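Local coordinates for piwi domain-containing protein (Vanderwaltozyma polyspora, PDB 5THE) that probably binds RNA, being the C-terminal lobe of a budding yeast Argonaute, whose Piwi domain belongs to the RNase H-like clan, at residues L267-D272 / S318-R323; T337-F342 / Y379-T384. One frame throughout, in Å; residues are numbered along the deposited sequence.

Contact 1: residues L267-D272 / S318-R323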
ATOM      1  N   LEU A 267      11.372  11.627   2.322  1.00 24.97           N
ATOM      2  CA  LEU A 267       9.975  11.402   2.657  1.00 20.73           C
ATOM      3  C   LEU A 267       9.261  10.962   1.385  1.00 27.25           C
ATOM      4  O   LEU A 267       9.151  11.736   0.427  1.00 24.70           O
ATOM      5  CB  LEU A 267       9.355  12.669   3.234  1.00 22.30           C
ATOM      6  CG  LEU A 267       7.831  12.621   3.371  1.00 29.55           C
ATOM      7  CD1 LEU A 267       7.446  11.538   4.358  1.00 23.72           C
ATOM      8  CD2 LEU A 267       7.271  13.962   3.798  1.00 26.35           C
ATOM      9  N   VAL A 268       8.819   9.709   1.351  1.00 20.83           N
ATOM     10  CA  VAL A 268       8.157   9.149   0.178  1.00 19.00           C
ATOM     11  C   VAL A 268       6.665   9.166   0.451  1.00 26.59           C
ATOM     12  O   VAL A 268       6.212   8.624   1.466  1.00 23.85           O
ATOM     13  CB  VAL A 268       8.651   7.725  -0.137  1.00 21.50           C
ATOM     14  CG1 VAL A 268       7.894   7.160  -1.328  1.00 21.37           C
ATOM     15  CG2 VAL A 268      10.169   7.718  -0.408  1.00 19.23           C
ATOM     16  N   LEU A 269       5.905   9.791  -0.451  1.00 22.59           N
ATOM     17  CA  LEU A 269       4.468   9.957  -0.314  1.00 24.59           C
ATOM     18  C   LEU A 269       3.737   9.223  -1.426  1.00 23.50           C
ATOM     19  O   LEU A 269       4.219   9.147  -2.559  1.00 24.03           O
ATOM     20  CB  LEU A 269       4.062  11.427  -0.383  1.00 25.22           C
ATOM     21  CG  LEU A 269       4.714  12.430   0.566  1.00 25.08           C
ATOM     22  CD1 LEU A 269       4.373  13.805   0.043  1.00 21.17           C
ATOM     23  CD2 LEU A 269       4.172  12.221   1.978  1.00 20.09           C
ATOM     24  N   GLY A 270       2.554   8.734  -1.104  1.00 23.23           N
ATOM     25  CA  GLY A 270       1.649   8.204  -2.109  1.00 20.43           C
ATOM     26  C   GLY A 270       0.264   8.787  -1.923  1.00 25.21           C
ATOM     27  O   GLY A 270      -0.229   8.896  -0.803  1.00 21.92           O
ATOM     28  N   SER A 271      -0.352   9.182  -3.033  1.00 23.77           N
ATOM     29  CA  SER A 271      -1.714   9.678  -2.985  1.00 30.12           C
ATOM     30  C   SER A 271      -2.564   9.015  -4.059  1.00 24.70           C
ATOM     31  O   SER A 271      -2.064   8.555  -5.086  1.00 27.29           O
ATOM     32  CB  SER A 271      -1.780  11.202  -3.133  1.00 33.02           C
ATOM     33  OG  SER A 271      -1.314  11.609  -4.393  1.00 37.44           O
ATOM     34  N   ASP A 272      -3.860   8.956  -3.786  1.00 24.10           N
ATOM     35  CA  ASP A 272      -4.839   8.397  -4.705  1.00 27.66           C
ATOM     36  C   ASP A 272      -6.141   9.152  -4.479  1.00 27.30           C
ATOM     37  O   ASP A 272      -6.361   9.749  -3.421  1.00 22.23           O
ATOM     38  CB  ASP A 272      -5.021   6.871  -4.499  1.00 21.42           C
ATOM     39  CG  ASP A 272      -5.963   6.231  -5.513  1.00 28.85           C
ATOM     40  OD1 ASP A 272      -5.824   6.478  -6.724  1.00 27.88           O
ATOM     41  OD2 ASP A 272      -6.813   5.418  -5.101  1.00 29.39           O
ATOM     42  N   SER A 318      -2.818  20.000   3.057  1.00 30.43           N
ATOM     43  CA  SER A 318      -3.320  19.941   4.423  1.00 37.20           C
ATOM     44  C   SER A 318      -2.988  18.602   5.078  1.00 38.48           C
ATOM     45  O   SER A 318      -2.706  18.551   6.283  1.00 42.47           O
ATOM     46  CB  SER A 318      -4.824  20.202   4.439  1.00 34.75           C
ATOM     47  OG  SER A 318      -5.535  19.088   3.936  1.00 42.28           O
ATOM     48  N   LEU A 319      -2.982  17.516   4.296  1.00 35.43           N
ATOM     49  CA  LEU A 319      -2.607  16.182   4.766  1.00 30.42           C
ATOM     50  C   LEU A 319      -1.112  16.035   5.028  1.00 34.27           C
ATOM     51  O   LEU A 319      -0.687  14.980   5.520  1.00 32.54           O
ATOM     52  CB  LEU A 319      -3.056  15.132   3.749  1.00 27.37           C
ATOM     53  CG  LEU A 319      -4.531  15.182   3.351  1.00 28.15           C
ATOM     54  CD1 LEU A 319      -4.883  14.052   2.407  1.00 28.80           C
ATOM     55  CD2 LEU A 319      -5.394  15.124   4.591  1.00 32.15           C
ATOM     56  N   MET A 320      -0.304  17.051   4.723  1.00 29.06           N
ATOM     57  CA  MET A 320       1.129  16.928   4.934  1.00 29.22           C
ATOM     58  C   MET A 320       1.512  17.018   6.402  1.00 25.73           C
ATOM     59  O   MET A 320       2.561  16.492   6.774  1.00 28.24           O
ATOM     60  CB  MET A 320       1.875  17.996   4.134  1.00 28.64           C
ATOM     61  CG  MET A 320       1.950  17.703   2.647  1.00 27.15           C
ATOM     62  SD  MET A 320       2.999  16.266   2.267  1.00 27.86           S
ATOM     63  CE  MET A 320       4.579  16.702   3.019  1.00 22.74           C
ATOM     64  N   LEU A 321       0.684  17.650   7.239  1.00 27.27           N
ATOM     65  CA  LEU A 321       1.092  17.945   8.611  1.00 29.27           C
ATOM     66  C   LEU A 321       1.476  16.675   9.363  1.00 27.95           C
ATOM     67  O   LEU A 321       2.540  16.608   9.996  1.00 34.01           O
ATOM     68  CB  LEU A 321      -0.020  18.695   9.349  1.00 28.70           C
ATOM     69  CG  LEU A 321       0.184  18.968  10.849  1.00 30.56           C
ATOM     70  CD1 LEU A 321       1.507  19.688  11.132  1.00 30.57           C
ATOM     71  CD2 LEU A 321      -0.977  19.754  11.433  1.00 29.29           C
ATOM     72  N   ASN A 322       0.632  15.649   9.284  1.00 24.96           N
ATOM     73  CA  ASN A 322       0.941  14.389   9.955  1.00 28.73           C
ATOM     74  C   ASN A 322       2.106  13.663   9.305  1.00 25.19           C
ATOM     75  O   ASN A 322       2.865  12.982  10.002  1.00 26.12           O
ATOM     76  CB  ASN A 322      -0.288  13.482   9.978  1.00 31.43           C
ATOM     77  CG  ASN A 322      -1.327  13.967  10.946  1.00 32.67           C
ATOM     78  OD1 ASN A 322      -1.005  14.706  11.869  1.00 31.27           O
ATOM     79  ND2 ASN A 322      -2.579  13.572  10.738  1.00 28.52           N
ATOM     80  N   ARG A 323       2.251  13.748   7.979  1.00 26.21           N
ATOM     81  CA  ARG A 323       3.439  13.162   7.361  1.00 24.46           C
ATOM     82  C   ARG A 323       4.698  13.740   7.988  1.00 26.15           C
ATOM     83  O   ARG A 323       5.646  13.006   8.292  1.00 24.69           O
ATOM     84  CB  ARG A 323       3.450  13.398   5.848  1.00 25.51           C
ATOM     85  CG  ARG A 323       2.081  13.274   5.166  1.00 23.56           C
ATOM     86  CD  ARG A 323       1.708  11.829   4.896  1.00 21.99           C
ATOM     87  NE  ARG A 323       1.444  11.045   6.103  1.00 24.12           N
ATOM     88  CZ  ARG A 323       0.354  11.189   6.849  1.00 26.04           C
ATOM     89  NH1 ARG A 323      -0.543  12.107   6.522  1.00 27.13           N
ATOM     90  NH2 ARG A 323       0.166  10.431   7.921  1.00 21.66           N
TER
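L269 and L267 meet M320 and R323 where helix 320-329 packs on strand 264-274 within the RNase H-like fold of the Piwi domain. The interface is apolar and small, burying 176 Å² in all, and no hydrogen bond crosses it. Its tight part centres on L269, whose two methyl branches are used on different partners. CD1 lies 3.6 Å from SD of M320, the two side chains crossing at about a right angle. CD2 instead rests against the aliphatic stem of R323, nearest at CD (3.8 Å), with CG and CB of the arginine only slightly farther off. M320 starts out neither toward nor away from the strand, but its chain is bent at chi2 (-68°) and again at chi3 (-56°); the first turn brings SD to L269 and the second CE to both leucines. An alanine at L269 would probably open a gap facing the M320 thioether and the R323 stem, leaving L267 as the strand's main hold on M320 CE. The packing loosens toward L267: its CD2 is 3.9 Å from CE of M320, the two side chains sliding past each other in opposite directions, and 4.4 Å from CB of R323. The outer side of the helix contrasts with this buried seam, since L321 and N322 there are partly exposed and make no contact with the strand. L287 of strand 282-289 also touches M320 and R323. Beyond its stem R323 leads away from L269, and its guanidinium, through NH1, forms a salt bridge with D301, whose OD2 also accepts a hydrogen bond from N322 ND2. The same NH1 gives a weak, bent hydrogen bond to the carbonyl O of L319, at 3.0 Å and 128°.

Contact 2: residues T337-F342 / Y379-T384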
ATOM      1  N   THR A 337      14.523  16.429   4.168  1.00 22.98           N
ATOM      2  CA  THR A 337      15.134  17.411   3.295  1.00 27.96           C
ATOM      3  C   THR A 337      14.820  17.168   1.826  1.00 29.12           C
ATOM      4  O   THR A 337      15.187  18.002   0.993  1.00 28.34           O
ATOM      5  CB  THR A 337      16.656  17.453   3.516  1.00 26.39           C
ATOM      6  OG1 THR A 337      17.224  16.166   3.234  1.00 26.36           O
ATOM      7  CG2 THR A 337      16.969  17.839   4.969  1.00 27.07           C
ATOM      8  N   LYS A 338      14.145  16.064   1.497  1.00 27.03           N
ATOM      9  CA  LYS A 338      13.652  15.790   0.152  1.00 27.52           C
ATOM     10  C   LYS A 338      12.305  15.098   0.273  1.00 27.89           C
ATOM     11  O   LYS A 338      12.096  14.284   1.177  1.00 23.83           O
ATOM     12  CB  LYS A 338      14.598  14.884  -0.664  1.00 26.95           C
ATOM     13  CG  LYS A 338      15.964  15.477  -1.003  1.00 24.85           C
ATOM     14  CD  LYS A 338      16.741  14.501  -1.886  1.00 25.96           C
ATOM     15  CE  LYS A 338      18.137  15.021  -2.210  1.00 33.99           C
ATOM     16  NZ  LYS A 338      18.057  16.318  -2.921  1.00 40.47           N
ATOM     17  N   ILE A 339      11.402  15.408  -0.656  1.00 23.26           N
ATOM     18  CA  ILE A 339      10.074  14.805  -0.694  1.00 26.09           C
ATOM     19  C   ILE A 339       9.864  14.179  -2.068  1.00 25.04           C
ATOM     20  O   ILE A 339      10.140  14.807  -3.098  1.00 22.10           O
ATOM     21  CB  ILE A 339       8.974  15.842  -0.384  1.00 28.36           C
ATOM     22  CG1 ILE A 339       9.196  16.445   1.007  1.00 29.03           C
ATOM     23  CG2 ILE A 339       7.605  15.240  -0.469  1.00 22.02           C
ATOM     24  CD1 ILE A 339       8.173  17.526   1.360  1.00 30.91           C
ATOM     25  N   MET A 340       9.376  12.943  -2.078  1.00 25.35           N
ATOM     26  CA  MET A 340       9.033  12.208  -3.292  1.00 27.45           C
ATOM     27  C   MET A 340       7.539  11.923  -3.256  1.00 25.22           C
ATOM     28  O   MET A 340       7.067  11.225  -2.353  1.00 24.96           O
ATOM     29  CB  MET A 340       9.833  10.908  -3.370  1.00 37.44           C
ATOM     30  CG  MET A 340       9.590  10.073  -4.601  1.00 56.89           C
ATOM     31  SD  MET A 340      10.846  10.379  -5.850  1.00 69.21           S
ATOM     32  CE  MET A 340      12.337  10.162  -4.868  1.00 67.65           C
ATOM     33  N   TYR A 341       6.801  12.455  -4.235  1.00 20.92           N
ATOM     34  CA  TYR A 341       5.339  12.463  -4.221  1.00 23.59           C
ATOM     35  C   TYR A 341       4.794  11.612  -5.371  1.00 25.22           C
ATOM     36  O   TYR A 341       4.827  12.023  -6.537  1.00 24.32           O
ATOM     37  CB  TYR A 341       4.838  13.902  -4.303  1.00 27.25           C
ATOM     38  CG  TYR A 341       3.344  14.043  -4.411  1.00 26.08           C
ATOM     39  CD1 TYR A 341       2.503  13.442  -3.485  1.00 25.97           C
ATOM     40  CD2 TYR A 341       2.770  14.796  -5.433  1.00 25.97           C
ATOM     41  CE1 TYR A 341       1.117  13.573  -3.582  1.00 30.96           C
ATOM     42  CE2 TYR A 341       1.395  14.938  -5.540  1.00 25.62           C
ATOM     43  CZ  TYR A 341       0.574  14.333  -4.606  1.00 32.12           C
ATOM     44  OH  TYR A 341      -0.793  14.478  -4.696  1.00 29.68           O
ATOM     45  N   PHE A 342       4.296  10.421  -5.044  1.00 22.47           N
ATOM     46  CA  PHE A 342       3.729   9.527  -6.053  1.00 26.03           C
ATOM     47  C   PHE A 342       2.236   9.777  -6.141  1.00 23.16           C
ATOM     48  O   PHE A 342       1.528   9.650  -5.142  1.00 26.94           O
ATOM     49  CB  PHE A 342       3.980   8.059  -5.726  1.00 21.30           C
ATOM     50  CG  PHE A 342       5.367   7.612  -6.026  1.00 23.05           C
ATOM     51  CD1 PHE A 342       5.694   7.109  -7.279  1.00 23.29           C
ATOM     52  CD2 PHE A 342       6.345   7.693  -5.060  1.00 23.27           C
ATOM     53  CE1 PHE A 342       6.980   6.691  -7.558  1.00 24.91           C
ATOM     54  CE2 PHE A 342       7.643   7.270  -5.338  1.00 31.54           C
ATOM     55  CZ  PHE A 342       7.951   6.775  -6.593  1.00 28.66           C
ATOM     56  N   TYR A 379      11.298  26.406   5.971  1.00 24.34           N
ATOM     57  CA  TYR A 379      11.272  25.012   5.531  1.00 31.96           C
ATOM     58  C   TYR A 379      10.763  24.947   4.098  1.00 27.91           C
ATOM     59  O   TYR A 379       9.581  25.204   3.838  1.00 26.97           O
ATOM     60  CB  TYR A 379      10.402  24.162   6.456  1.00 30.87           C
ATOM     61  CG  TYR A 379      10.429  22.703   6.115  1.00 25.19           C
ATOM     62  CD1 TYR A 379      11.622  21.992   6.130  1.00 22.32           C
ATOM     63  CD2 TYR A 379       9.257  22.023   5.796  1.00 24.71           C
ATOM     64  CE1 TYR A 379      11.659  20.652   5.811  1.00 21.52           C
ATOM     65  CE2 TYR A 379       9.280  20.670   5.491  1.00 29.23           C
ATOM     66  CZ  TYR A 379      10.488  19.991   5.505  1.00 27.18           C
ATOM     67  OH  TYR A 379      10.520  18.646   5.189  1.00 28.15           O
ATOM     68  N   ASP A 380      11.649  24.589   3.176  1.00 26.99           N
ATOM     69  CA  ASP A 380      11.334  24.550   1.748  1.00 30.67           C
ATOM     70  C   ASP A 380      12.048  23.363   1.104  1.00 27.37           C
ATOM     71  O   ASP A 380      12.981  23.535   0.319  1.00 26.21           O
ATOM     72  CB  ASP A 380      11.731  25.876   1.089  1.00 28.65           C
ATOM     73  CG  ASP A 380      11.409  25.919  -0.393  1.00 36.57           C
ATOM     74  OD1 ASP A 380      10.471  25.212  -0.830  1.00 31.75           O
ATOM     75  OD2 ASP A 380      12.112  26.660  -1.119  1.00 33.92           O
ATOM     76  N   PRO A 381      11.621  22.138   1.405  1.00 26.26           N
ATOM     77  CA  PRO A 381      12.325  20.954   0.870  1.00 25.25           C
ATOM     78  C   PRO A 381      12.005  20.739  -0.600  1.00 29.10           C
ATOM     79  O   PRO A 381      10.857  20.925  -1.029  1.00 27.17           O
ATOM     80  CB  PRO A 381      11.786  19.800   1.733  1.00 26.60           C
ATOM     81  CG  PRO A 381      10.403  20.265   2.159  1.00 27.53           C
ATOM     82  CD  PRO A 381      10.487  21.774   2.282  1.00 27.24           C
ATOM     83  N   PRO A 382      12.983  20.324  -1.405  1.00 26.04           N
ATOM     84  CA  PRO A 382      12.706  20.061  -2.829  1.00 24.19           C
ATOM     85  C   PRO A 382      11.805  18.846  -3.032  1.00 24.65           C
ATOM     86  O   PRO A 382      11.938  17.819  -2.361  1.00 25.60           O
ATOM     87  CB  PRO A 382      14.100  19.825  -3.424  1.00 26.53           C
ATOM     88  CG  PRO A 382      14.964  19.384  -2.242  1.00 21.64           C
ATOM     89  CD  PRO A 382      14.399  20.109  -1.054  1.00 25.53           C
ATOM     90  N   VAL A 383      10.905  18.958  -3.997  1.00 24.76           N
ATOM     91  CA  VAL A 383       9.887  17.950  -4.252  1.00 26.31           C
ATOM     92  C   VAL A 383      10.125  17.313  -5.619  1.00 29.49           C
ATOM     93  O   VAL A 383      10.465  17.997  -6.591  1.00 23.93           O
ATOM     94  CB  VAL A 383       8.484  18.579  -4.171  1.00 26.36           C
ATOM     95  CG1 VAL A 383       7.410  17.557  -4.511  1.00 28.57           C
ATOM     96  CG2 VAL A 383       8.255  19.184  -2.774  1.00 25.02           C
ATOM     97  N   THR A 384       9.950  15.999  -5.694  1.00 25.11           N
ATOM     98  CA  THR A 384       9.824  15.308  -6.972  1.00 21.40           C
ATOM     99  C   THR A 384       8.424  14.718  -7.015  1.00 25.12           C
ATOM    100  O   THR A 384       7.990  14.087  -6.045  1.00 24.69           O
ATOM    101  CB  THR A 384      10.875  14.203  -7.142  1.00 24.44           C
ATOM    102  OG1 THR A 384      12.194  14.770  -7.149  1.00 23.80           O
ATOM    103  CG2 THR A 384      10.641  13.452  -8.474  1.00 22.78           C
TER
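I339 carries CG1 beside its backbone N (chi1 -59°) and holds CD1 anti to CA (chi2 178°), which brings CD1 to within 3.6 Å of CG on the ring of P381. V383 lies on the same face of the sheet as I339, its CG2 lying 4.2 Å from CB of I339. On the other face M340 and T384 lie side by side and point the same way, with SD of M340 4.0 Å from both CB and CG2 of T384; the threonine hydroxyl OG1 is bonded instead to D459 and N461. Between the faces runs parallel strand pairing, the evidence being bridges I339 to V383 and M340 to T384. I339 N donates to P382 O, and T384 N to I339 O. The shortest of the three bonds runs from Y341 N to T384 O, at 2.7 Å. This joins the two strands of a beta-alpha-beta unit, 339-344 and 383-389, whose connecting helix 351-373 also touches P381 through V366 and receives the Y341 hydroxyl at E358. The alternation of bonds would next call for a donor from position 382 to T337 O. P382 has no N-H, and its CD sits 3.0 Å from T337 O instead, which implies that the regular pairing cannot be extended by a backbone bond there.

Along the chain, contact 1 closes first: strand 264-274 is followed by strands 282-289 and 300-305, and the chain then returns as helix 320-329 to pack on its starting strand. Contact 2 opens after that loop is complete, so the two are in series, neither nested nor crossed; its own loop runs from strand 339-344 through helix 351-373 to strand 383-389. Strands 264-274 and 339-344 are parallel neighbours, which joins the contacts directly. L269 N lies 2.7 Å from M340 O and L267 O 2.8 Å from M340 N, both probable hydrogen bonds, while L269 CD1 packs on I339 CG2. Together they tie one helix and three strands of the Piwi domain.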